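Local coordinates for protein mitomycin biosynthesis 6-O-methyltransferase (Streptomyces lavendulae, PDB 3GWZ) that transfers the methyl group of S-adenosyl-L-methionine to the quinone hydroxyl of 6-demethylmitomycins A and B, forming the methoxy group of mitomycins A and B, at residues A136-R141 with T163-L168; W143-H148 with F157-G162; A196-S201 with D300-V305. All coordinates share one frame; numbering follows the deposited sequence.

Interaction 1. Residues A136-R141 with T163-L168; sequences APWHWR and TSFWQL. With SAH (S-adenosyl-L-homocysteine), chain G.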
loop_
_atom_site.group_PDB
_atom_site.type_symbol
_atom_site.label_atom_id
_atom_site.label_comp_id
_atom_site.label_asym_id
_atom_site.label_seq_id
_atom_site.Cartn_x
_atom_site.Cartn_y
_atom_site.Cartn_z
ATOM N N ALA A 136 -5.722 8.404 19.060
ATOM C CA ALA A 136 -5.858 7.690 20.325
ATOM C C ALA A 136 -6.592 8.515 21.373
ATOM O O ALA A 136 -6.297 9.696 21.565
ATOM C CB ALA A 136 -4.489 7.262 20.864
ATOM N N PRO A 137 -7.544 7.881 22.075
ATOM C CA PRO A 137 -8.355 8.592 23.072
ATOM C C PRO A 137 -7.493 9.192 24.178
ATOM O O PRO A 137 -7.814 10.267 24.682
ATOM C CB PRO A 137 -9.279 7.493 23.618
ATOM C CG PRO A 137 -8.585 6.194 23.251
ATOM C CD PRO A 137 -7.989 6.489 21.906
ATOM N N TRP A 138 -6.400 8.522 24.537
ATOM C CA TRP A 138 -5.560 9.005 25.634
ATOM C C TRP A 138 -4.728 10.216 25.234
ATOM O O TRP A 138 -4.300 11.005 26.086
ATOM C CB TRP A 138 -4.673 7.877 26.193
ATOM C CG TRP A 138 -4.061 6.972 25.153
ATOM C CD1 TRP A 138 -4.494 5.730 24.802
ATOM C CD2 TRP A 138 -2.906 7.238 24.338
ATOM N NE1 TRP A 138 -3.682 5.198 23.836
ATOM C CE2 TRP A 138 -2.701 6.104 23.527
ATOM C CE3 TRP A 138 -2.030 8.324 24.218
ATOM C CZ2 TRP A 138 -1.658 6.020 22.603
ATOM C CZ3 TRP A 138 -0.991 8.245 23.297
ATOM C CH2 TRP A 138 -0.813 7.092 22.503
ATOM N N HIS A 139 -4.482 10.356 23.934
ATOM C CA HIS A 139 -3.799 11.532 23.428
ATOM C C HIS A 139 -4.772 12.713 23.549
ATOM O O HIS A 139 -4.482 13.704 24.207
ATOM C CB HIS A 139 -3.382 11.289 21.978
ATOM C CG HIS A 139 -2.494 12.347 21.397
ATOM N ND1 HIS A 139 -2.923 13.635 21.159
ATOM C CD2 HIS A 139 -1.216 12.288 20.946
ATOM C CE1 HIS A 139 -1.938 14.334 20.627
ATOM N NE2 HIS A 139 -0.890 13.540 20.482
ATOM N N TRP A 140 -5.942 12.586 22.926
ATOM C CA TRP A 140 -6.971 13.624 23.019
ATOM C C TRP A 140 -7.298 13.955 24.483
ATOM O O TRP A 140 -7.528 15.112 24.822
ATOM C CB TRP A 140 -8.236 13.173 22.275
ATOM C CG TRP A 140 -9.312 14.221 22.090
ATOM C CD1 TRP A 140 -10.437 14.393 22.852
ATOM C CD2 TRP A 140 -9.394 15.193 21.035
ATOM N NE1 TRP A 140 -11.195 15.428 22.355
ATOM C CE2 TRP A 140 -10.577 15.936 21.240
ATOM C CE3 TRP A 140 -8.570 15.519 19.950
ATOM C CZ2 TRP A 140 -10.959 16.982 20.401
ATOM C CZ3 TRP A 140 -8.947 16.559 19.118
ATOM C CH2 TRP A 140 -10.138 17.277 19.343
ATOM N N ARG A 141 -7.325 12.950 25.353
ATOM C CA ARG A 141 -7.700 13.221 26.747
ATOM C C ARG A 141 -6.659 14.027 27.516
ATOM O O ARG A 141 -6.994 14.760 28.449
ATOM C CB ARG A 141 -8.065 11.955 27.530
ATOM C CG ARG A 141 -8.856 12.313 28.793
ATOM C CD ARG A 141 -9.357 11.117 29.580
ATOM N NE ARG A 141 -10.398 10.383 28.869
ATOM C CZ ARG A 141 -11.495 9.903 29.443
ATOM N NH1 ARG A 141 -11.706 10.096 30.742
ATOM N NH2 ARG A 141 -12.382 9.233 28.715
ATOM N N THR A 163 -2.065 7.363 34.381
ATOM C CA THR A 163 -0.717 6.818 34.240
ATOM C C THR A 163 0.109 7.818 33.437
ATOM O O THR A 163 -0.456 8.693 32.781
ATOM C CB THR A 163 -0.719 5.432 33.533
ATOM O OG1 THR A 163 0.583 4.842 33.632
ATOM C CG2 THR A 163 -1.087 5.566 32.057
ATOM N N SER A 164 1.433 7.711 33.503
ATOM C CA SER A 164 2.303 8.626 32.769
ATOM C C SER A 164 2.457 8.201 31.315
ATOM O O SER A 164 2.210 7.046 30.956
ATOM C CB SER A 164 3.686 8.717 33.424
ATOM O OG SER A 164 4.412 7.517 33.224
ATOM N N PHE A 165 2.854 9.146 30.469
ATOM C CA PHE A 165 3.082 8.838 29.066
ATOM C C PHE A 165 4.155 7.754 28.921
ATOM O O PHE A 165 4.029 6.842 28.109
ATOM C CB PHE A 165 3.488 10.094 28.287
ATOM C CG PHE A 165 3.701 9.843 26.808
ATOM C CD1 PHE A 165 2.621 9.753 25.947
ATOM C CD2 PHE A 165 4.978 9.671 26.293
ATOM C CE1 PHE A 165 2.803 9.519 24.580
ATOM C CE2 PHE A 165 5.177 9.423 24.929
ATOM C CZ PHE A 165 4.085 9.352 24.071
ATOM N N TRP A 166 5.219 7.845 29.709
ATOM C CA TRP A 166 6.286 6.850 29.574
ATOM C C TRP A 166 5.847 5.473 30.079
ATOM O O TRP A 166 6.267 4.444 29.546
ATOM C CB TRP A 166 7.568 7.298 30.274
ATOM C CG TRP A 166 8.207 8.487 29.651
ATOM C CD1 TRP A 166 8.616 9.622 30.288
ATOM C CD2 TRP A 166 8.521 8.670 28.262
ATOM N NE1 TRP A 166 9.172 10.493 29.387
ATOM C CE2 TRP A 166 9.124 9.937 28.135
ATOM C CE3 TRP A 166 8.346 7.887 27.116
ATOM C CZ2 TRP A 166 9.547 10.445 26.908
ATOM C CZ3 TRP A 166 8.767 8.394 25.890
ATOM C CH2 TRP A 166 9.359 9.656 25.796
ATOM N N GLN A 167 5.001 5.452 31.104
ATOM C CA GLN A 167 4.537 4.180 31.642
ATOM C C GLN A 167 3.573 3.517 30.671
ATOM O O GLN A 167 3.613 2.307 30.477
ATOM C CB GLN A 167 3.868 4.365 33.009
ATOM C CG GLN A 167 3.471 3.063 33.683
ATOM C CD GLN A 167 4.665 2.154 33.936
ATOM O OE1 GLN A 167 4.570 0.935 33.801
ATOM N NE2 GLN A 167 5.798 2.747 34.291
ATOM N N LEU A 168 2.704 4.312 30.057
ATOM C CA LEU A 168 1.765 3.763 29.084
ATOM C C LEU A 168 2.498 3.147 27.893
ATOM O O LEU A 168 2.195 2.019 27.469
ATOM C CB LEU A 168 0.788 4.841 28.594
ATOM C CG LEU A 168 -0.180 4.316 27.531
ATOM C CD1 LEU A 168 -1.126 3.298 28.158
ATOM C CD2 LEU A 168 -0.968 5.456 26.901
HETATM N N SAH G . 16.079 10.045 19.728
HETATM C CA SAH G . 14.834 9.497 19.088
HETATM C CB SAH G . 13.633 9.391 20.048
HETATM C CG SAH G . 13.166 10.700 20.712
HETATM S SD SAH G . 11.691 10.454 21.694
HETATM C C SAH G . 14.461 10.355 17.913
HETATM O O SAH G . 13.671 9.924 17.067
HETATM O OXT SAH G . 14.943 11.487 17.771
HETATM C "C5'" SAH G . 12.426 10.297 23.309
HETATM C "C4'" SAH G . 12.936 8.876 23.627
HETATM O "O4'" SAH G . 13.464 8.756 24.969
HETATM C "C3'" SAH G . 11.916 7.740 23.496
HETATM O "O3'" SAH G . 12.315 6.876 22.421
HETATM C "C2'" SAH G . 11.967 6.973 24.820
HETATM O "O2'" SAH G . 11.969 5.548 24.664
HETATM C "C1'" SAH G . 13.309 7.382 25.380
HETATM N N9 SAH G . 13.405 7.348 26.857
HETATM C C8 SAH G . 12.541 7.912 27.731
HETATM N N7 SAH G . 12.961 7.716 29.007
HETATM C C5 SAH G . 14.125 7.026 28.942
HETATM C C6 SAH G . 15.105 6.503 29.914
HETATM N N6 SAH G . 14.884 6.702 31.236
HETATM N N1 SAH G . 16.189 5.831 29.439
HETATM C C2 SAH G . 16.383 5.647 28.125
HETATM N N3 SAH G . 15.532 6.101 27.180
HETATM C C4 SAH G . 14.412 6.785 27.526
#
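Beside the S-adenosyl-L-homocysteine (SAH) pocket, helix 165-171, which gives Trp166 to that pocket, is joined to helix 137-144 at the subunit interface where Trp138 meets Leu168 and Phe165. Leu168 CD2 stands over the five-membered ring of the Trp138 indole, 3.7 Å from its centroid and only 12° off the normal, a CH-pi contact in which a single methyl group covers the pyrrole part. The opposite face of the same indole carries Ala136 CB, displaced toward the rim, so the ring is clasped between the two. With chi1 at 41°, CG of Trp138 lies between its backbone N and carbonyl carbon, the torsion that turns the indole across to helix 165-171. Farther along the indole, CZ3 of Trp138 reaches CE1 of Phe165 at 4.2 Å, touching the phenyl ring at its edge.

In this class I methyltransferase of the COMT subfamily, helix 165-171 packs on helix 137-144 with one side and on the cofactor product with another. Trp166, one residue on from Phe165, lays its indole over the ligand: SAH C8 sits 3.9 Å above the ring plane, and CZ3 of Trp166 comes within 3.7 Å of C2' of SAH. Ser164 caps the start of the helix, its OG accepting from Gln167 N at 3.0 Å. On helix 137-144, Trp140 stacks on Trp140 of the second subunit.

Interaction 2. Residues W143-H148 with F157-G162; sequences WEQLTH and FDVANG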
loop_
_atom_site.group_PDB
_atom_site.type_symbol
_atom_site.label_atom_id
_atom_site.label_comp_id
_atom_site.label_asym_id
_atom_site.label_seq_id
_atom_site.Cartn_x
_atom_site.Cartn_y
_atom_site.Cartn_z
ATOM N N TRP A 143 -5.199 16.516 26.321
ATOM C CA TRP A 143 -5.594 17.884 25.962
ATOM C C TRP A 143 -6.849 18.341 26.710
ATOM O O TRP A 143 -7.027 19.533 26.982
ATOM C CB TRP A 143 -5.793 18.015 24.441
ATOM C CG TRP A 143 -4.469 17.987 23.757
ATOM C CD1 TRP A 143 -3.849 16.908 23.195
ATOM C CD2 TRP A 143 -3.564 19.085 23.634
ATOM N NE1 TRP A 143 -2.617 17.273 22.708
ATOM C CE2 TRP A 143 -2.419 18.607 22.959
ATOM C CE3 TRP A 143 -3.621 20.433 24.007
ATOM C CZ2 TRP A 143 -1.330 19.427 22.657
ATOM C CZ3 TRP A 143 -2.534 21.253 23.706
ATOM C CH2 TRP A 143 -1.404 20.743 23.032
ATOM N N GLU A 144 -7.713 17.388 27.035
ATOM C CA GLU A 144 -8.887 17.679 27.860
ATOM C C GLU A 144 -8.456 18.418 29.122
ATOM O O GLU A 144 -9.132 19.340 29.574
ATOM C CB GLU A 144 -9.585 16.372 28.230
ATOM C CG GLU A 144 -10.865 16.535 29.060
ATOM C CD GLU A 144 -11.291 15.230 29.684
ATOM O OE1 GLU A 144 -11.716 14.319 28.939
ATOM O OE2 GLU A 144 -11.175 15.105 30.920
ATOM N N GLN A 145 -7.309 18.016 29.671
ATOM C CA GLN A 145 -6.832 18.524 30.950
ATOM C C GLN A 145 -5.694 19.540 30.790
ATOM O O GLN A 145 -4.847 19.678 31.675
ATOM C CB GLN A 145 -6.404 17.352 31.844
ATOM C CG GLN A 145 -7.568 16.442 32.224
ATOM C CD GLN A 145 -8.520 17.133 33.172
ATOM O OE1 GLN A 145 -8.081 17.839 34.074
ATOM N NE2 GLN A 145 -9.826 16.931 32.980
ATOM N N LEU A 146 -5.682 20.248 29.664
ATOM C CA LEU A 146 -4.694 21.307 29.436
ATOM C C LEU A 146 -4.660 22.318 30.577
ATOM O O LEU A 146 -3.596 22.795 30.959
ATOM C CB LEU A 146 -4.950 22.034 28.107
ATOM C CG LEU A 146 -3.986 23.178 27.753
ATOM C CD1 LEU A 146 -2.517 22.681 27.717
ATOM C CD2 LEU A 146 -4.351 23.783 26.409
ATOM N N THR A 147 -5.824 22.665 31.116
ATOM C CA THR A 147 -5.845 23.604 32.240
ATOM C C THR A 147 -4.917 23.150 33.378
ATOM O O THR A 147 -4.178 23.966 33.945
ATOM C CB THR A 147 -7.265 23.836 32.750
ATOM O OG1 THR A 147 -8.008 24.490 31.720
ATOM C CG2 THR A 147 -7.256 24.727 33.995
ATOM N N HIS A 148 -4.919 21.850 33.673
ATOM C CA HIS A 148 -4.049 21.315 34.720
ATOM C C HIS A 148 -2.585 21.661 34.439
ATOM O O HIS A 148 -1.871 22.123 35.330
ATOM C CB HIS A 148 -4.226 19.793 34.921
ATOM C CG HIS A 148 -3.273 19.207 35.925
ATOM N ND1 HIS A 148 -3.572 19.088 37.270
ATOM C CD2 HIS A 148 -2.006 18.749 35.784
ATOM C CE1 HIS A 148 -2.542 18.558 37.907
ATOM N NE2 HIS A 148 -1.575 18.350 37.030
ATOM N N PHE A 157 -1.102 14.456 31.181
ATOM C CA PHE A 157 -1.349 13.088 30.743
ATOM C C PHE A 157 -1.751 12.210 31.924
ATOM O O PHE A 157 -2.668 11.390 31.840
ATOM C CB PHE A 157 -0.087 12.517 30.062
ATOM C CG PHE A 157 -0.342 11.277 29.261
ATOM C CD1 PHE A 157 -0.591 11.356 27.892
ATOM C CD2 PHE A 157 -0.333 10.026 29.868
ATOM C CE1 PHE A 157 -0.849 10.207 27.145
ATOM C CE2 PHE A 157 -0.573 8.864 29.123
ATOM C CZ PHE A 157 -0.830 8.959 27.760
ATOM N N ASP A 158 -1.050 12.391 33.032
ATOM C CA ASP A 158 -1.244 11.552 34.204
ATOM C C ASP A 158 -2.631 11.741 34.812
ATOM O O ASP A 158 -3.335 10.774 35.104
ATOM C CB ASP A 158 -0.148 11.833 35.249
ATOM C CG ASP A 158 1.280 11.742 34.665
ATOM O OD1 ASP A 158 1.572 12.389 33.633
ATOM O OD2 ASP A 158 2.122 11.024 35.252
ATOM N N VAL A 159 -3.040 12.985 35.000
ATOM C CA VAL A 159 -4.337 13.225 35.610
ATOM C C VAL A 159 -5.468 12.769 34.677
ATOM O O VAL A 159 -6.497 12.266 35.123
ATOM C CB VAL A 159 -4.494 14.702 36.039
ATOM C CG1 VAL A 159 -4.716 15.590 34.835
ATOM C CG2 VAL A 159 -5.628 14.846 37.034
ATOM N N ALA A 160 -5.259 12.909 33.374
ATOM C CA ALA A 160 -6.273 12.514 32.403
ATOM C C ALA A 160 -6.413 10.993 32.289
ATOM O O ALA A 160 -7.518 10.457 32.224
ATOM C CB ALA A 160 -5.934 13.111 31.032
ATOM N N ASN A 161 -5.283 10.301 32.256
ATOM C CA ASN A 161 -5.269 8.891 31.895
ATOM C C ASN A 161 -4.903 7.923 33.020
ATOM O O ASN A 161 -4.936 6.712 32.828
ATOM C CB ASN A 161 -4.321 8.688 30.717
ATOM C CG ASN A 161 -4.781 9.432 29.485
ATOM O OD1 ASN A 161 -5.907 9.246 29.036
ATOM N ND2 ASN A 161 -3.916 10.285 28.939
ATOM N N GLY A 162 -4.533 8.451 34.180
ATOM C CA GLY A 162 -4.275 7.615 35.343
ATOM C C GLY A 162 -2.920 6.932 35.303
ATOM O O GLY A 162 -2.655 6.032 36.090
#
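A small surface contact, apolar at the points of touching and with no hydrogen bond across it, brings methylene groups of Gln145 and one imidazole face of His148 against methyl groups of Val159 and Ala160, where the break between helices 137-144 and 146-152 faces the short helix 157-161. Val159 CG1 is the shared element. It lies 3.9 Å from Gln145 CB and 4.0 Å from His148 CG, poised above one face of the imidazole but displaced toward its rim. Chi1 of Val159 (74°) sets CG1 between the backbone N and the carbonyl carbon, and from there the one methyl group meets both residues. Ala160 adds a second point, its CB 3.9 Å from Gln145 CG, so that the aliphatic part of the glutamine rests on two successive residues of the helix.

Helix 146-152 is followed, after a short connection, by helix 157-161, which turns back so that Ala160 comes beside Gln145, their CA atoms 6.2 Å apart. Gln145 occupies the joint itself, leaving helical geometry after helix 137-144 and serving as the N-cap residue of helix 146-152. The bend at chi2 (-69°) turns its CD and amide back to Glu144, while CG stays against Ala160. There NE2 of Gln145 donates to Glu144 OE2 over 3.1 Å, a nearly straight bond (167°) with the acceptor in the amide plane and met on its anti lone pair. The same carboxylate oxygen forms a salt bridge with Arg141 of the second subunit, so Glu144 links the amide of Gln145 to the dimer interface. Thr147, on the helix that follows, is hydrogen-bonded to Glu60 of that subunit.

Interaction 3. Residues A196-S201 with D300-V305; sequences AAYDFS and DSRLLV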
loop_
_atom_site.group_PDB
_atom_site.type_symbol
_atom_site.label_atom_id
_atom_site.label_comp_id
_atom_site.label_asym_id
_atom_site.label_seq_id
_atom_site.Cartn_x
_atom_site.Cartn_y
_atom_site.Cartn_z
ATOM N N ALA A 196 24.489 14.579 7.199
ATOM C CA ALA A 196 25.050 15.412 6.149
ATOM C C ALA A 196 25.580 16.727 6.711
ATOM O O ALA A 196 26.385 17.401 6.071
ATOM C CB ALA A 196 24.007 15.672 5.067
ATOM N N ALA A 197 25.130 17.084 7.910
ATOM C CA ALA A 197 25.449 18.393 8.481
ATOM C C ALA A 197 26.611 18.370 9.468
ATOM O O ALA A 197 27.115 19.420 9.866
ATOM C CB ALA A 197 24.211 19.003 9.136
ATOM N N TYR A 198 27.041 17.182 9.865
ATOM C CA TYR A 198 28.118 17.073 10.837
ATOM C C TYR A 198 29.177 16.097 10.359
ATOM O O TYR A 198 28.866 14.977 9.949
ATOM C CB TYR A 198 27.584 16.629 12.206
ATOM C CG TYR A 198 28.614 16.706 13.311
ATOM C CD1 TYR A 198 28.813 17.888 14.019
ATOM C CD2 TYR A 198 29.381 15.600 13.650
ATOM C CE1 TYR A 198 29.752 17.968 15.023
ATOM C CE2 TYR A 198 30.320 15.668 14.648
ATOM C CZ TYR A 198 30.506 16.856 15.337
ATOM O OH TYR A 198 31.440 16.931 16.346
ATOM N N ASP A 199 30.433 16.527 10.430
ATOM C CA ASP A 199 31.555 15.703 10.001
ATOM C C ASP A 199 31.971 14.707 11.081
ATOM O O ASP A 199 32.693 15.056 12.012
ATOM C CB ASP A 199 32.738 16.595 9.622
ATOM C CG ASP A 199 33.839 15.833 8.903
ATOM O OD1 ASP A 199 33.783 14.583 8.880
ATOM O OD2 ASP A 199 34.759 16.487 8.362
ATOM N N PHE A 200 31.522 13.463 10.941
ATOM C CA PHE A 200 31.825 12.413 11.913
ATOM C C PHE A 200 33.106 11.654 11.561
ATOM O O PHE A 200 33.422 10.652 12.205
ATOM C CB PHE A 200 30.680 11.389 11.985
ATOM C CG PHE A 200 29.387 11.933 12.559
ATOM C CD1 PHE A 200 29.127 11.844 13.915
ATOM C CD2 PHE A 200 28.432 12.500 11.735
ATOM C CE1 PHE A 200 27.940 12.336 14.451
ATOM C CE2 PHE A 200 27.244 12.989 12.257
ATOM C CZ PHE A 200 27.003 12.904 13.623
ATOM N N SER A 201 33.829 12.108 10.534
ATOM C CA SER A 201 34.950 11.326 9.990
ATOM C C SER A 201 36.073 11.050 10.993
ATOM O O SER A 201 36.857 10.114 10.820
ATOM C CB SER A 201 35.522 11.989 8.734
ATOM O OG SER A 201 36.080 13.253 9.048
ATOM N N ASP A 300 38.501 14.621 24.780
ATOM C CA ASP A 300 38.378 14.891 23.351
ATOM C C ASP A 300 36.982 14.539 22.808
ATOM O O ASP A 300 36.682 14.781 21.642
ATOM C CB ASP A 300 39.461 14.136 22.570
ATOM C CG ASP A 300 39.689 12.713 23.091
ATOM O OD1 ASP A 300 39.932 12.542 24.310
ATOM O OD2 ASP A 300 39.650 11.761 22.277
ATOM N N SER A 301 36.135 13.972 23.658
ATOM C CA SER A 301 34.794 13.580 23.235
ATOM C C SER A 301 33.941 14.788 22.876
ATOM O O SER A 301 34.190 15.900 23.343
ATOM C CB SER A 301 34.095 12.774 24.331
ATOM O OG SER A 301 34.666 11.486 24.446
ATOM N N ARG A 302 32.933 14.563 22.039
ATOM C CA ARG A 302 31.966 15.603 21.733
ATOM C C ARG A 302 30.546 15.106 21.998
ATOM O O ARG A 302 30.248 13.925 21.812
ATOM C CB ARG A 302 32.115 16.076 20.281
ATOM C CG ARG A 302 33.396 16.869 20.003
ATOM C CD ARG A 302 33.467 18.110 20.880
ATOM N NE ARG A 302 34.614 18.962 20.568
ATOM C CZ ARG A 302 35.756 18.967 21.249
ATOM N NH1 ARG A 302 35.925 18.155 22.286
ATOM N NH2 ARG A 302 36.736 19.787 20.886
ATOM N N LEU A 303 29.684 16.007 22.460
ATOM C CA LEU A 303 28.269 15.701 22.634
ATOM C C LEU A 303 27.475 16.566 21.672
ATOM O O LEU A 303 27.707 17.778 21.591
ATOM C CB LEU A 303 27.823 15.993 24.068
ATOM C CG LEU A 303 26.311 16.037 24.324
ATOM C CD1 LEU A 303 25.673 14.691 24.021
ATOM C CD2 LEU A 303 26.030 16.437 25.770
ATOM N N LEU A 304 26.569 15.940 20.924
ATOM C CA LEU A 304 25.662 16.675 20.053
ATOM C C LEU A 304 24.251 16.647 20.626
ATOM O O LEU A 304 23.563 15.632 20.555
ATOM C CB LEU A 304 25.632 16.081 18.643
ATOM C CG LEU A 304 26.978 15.873 17.945
ATOM C CD1 LEU A 304 26.750 15.383 16.515
ATOM C CD2 LEU A 304 27.803 17.157 17.959
ATOM N N VAL A 305 23.823 17.764 21.197
ATOM C CA VAL A 305 22.440 17.900 21.581
ATOM C C VAL A 305 21.679 18.343 20.333
ATOM O O VAL A 305 21.934 19.406 19.784
ATOM C CB VAL A 305 22.259 18.912 22.729
ATOM C CG1 VAL A 305 20.773 19.216 22.917
ATOM C CG2 VAL A 305 22.844 18.347 24.012
#
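With chi1 at -171°, the Tyr198 side chain extends so that CG is anti to the backbone N, and the phenol reaches across to strand 302-308; Leu304, with chi1 at -52° and hence CG beside the backbone N and opposite the carbonyl carbon, raises both methyl groups to meet it. CD1 of Leu304 is 3.8 Å from the Tyr198 ring centroid and 8° off the normal, a CH-pi contact over the middle of the face. CD2 of Leu304 covers the outer part of that ring, 3.6 Å from Tyr198 CE1. Phe200 closes the group from another direction: its CZ approaches Leu304 CD1 obliquely at 3.8 Å, while CD2 of Tyr198 lies over the centre of the Phe200 ring.

At the polar end of the phenol the packing changes character. Tyr198 OH passes Arg302 CB at 4.1 Å without bonding to this arginine and is hydrogen-bonded to Glu365 on strand 361-368. The Arg302 chain bends at chi2, and its NH1 turns back to Ser301 O.

Asp199 shapes the connecting turn, its OD1 accepting from both N and OG of Ser201 on one face of the carboxylate; the bond from N makes an Asx turn. After helix 173-197, Tyr198 and Phe200 cover one face of the seven-stranded mixed sheet (order 3-2-1-4-5-7-6), as in the Rossmann-like fold of class I methyltransferases.

How the interactions relate
Interactions 1 and 2 are neighbours, their centres about 9 Å apart, and both draw on helix 137-144; interaction 2 is nested inside the chain loop that interaction 1 closes. Asn161 ND2 to Trp138 O, 3.0 Å, is a probable hydrogen bond between them, and both touch the second subunit. Interaction 3 lies beyond the chain's centre, about 34 Å from interaction 1 and 38 Å from interaction 2 (centres), and meets no other protein chain. Burial and chemistry run together: buried interaction 3 and partly buried interaction 1 make CH-pi contacts on phenol and indole faces, whereas surface interaction 2 sets its methyl groups against an imidazole rim and a glutamine chain.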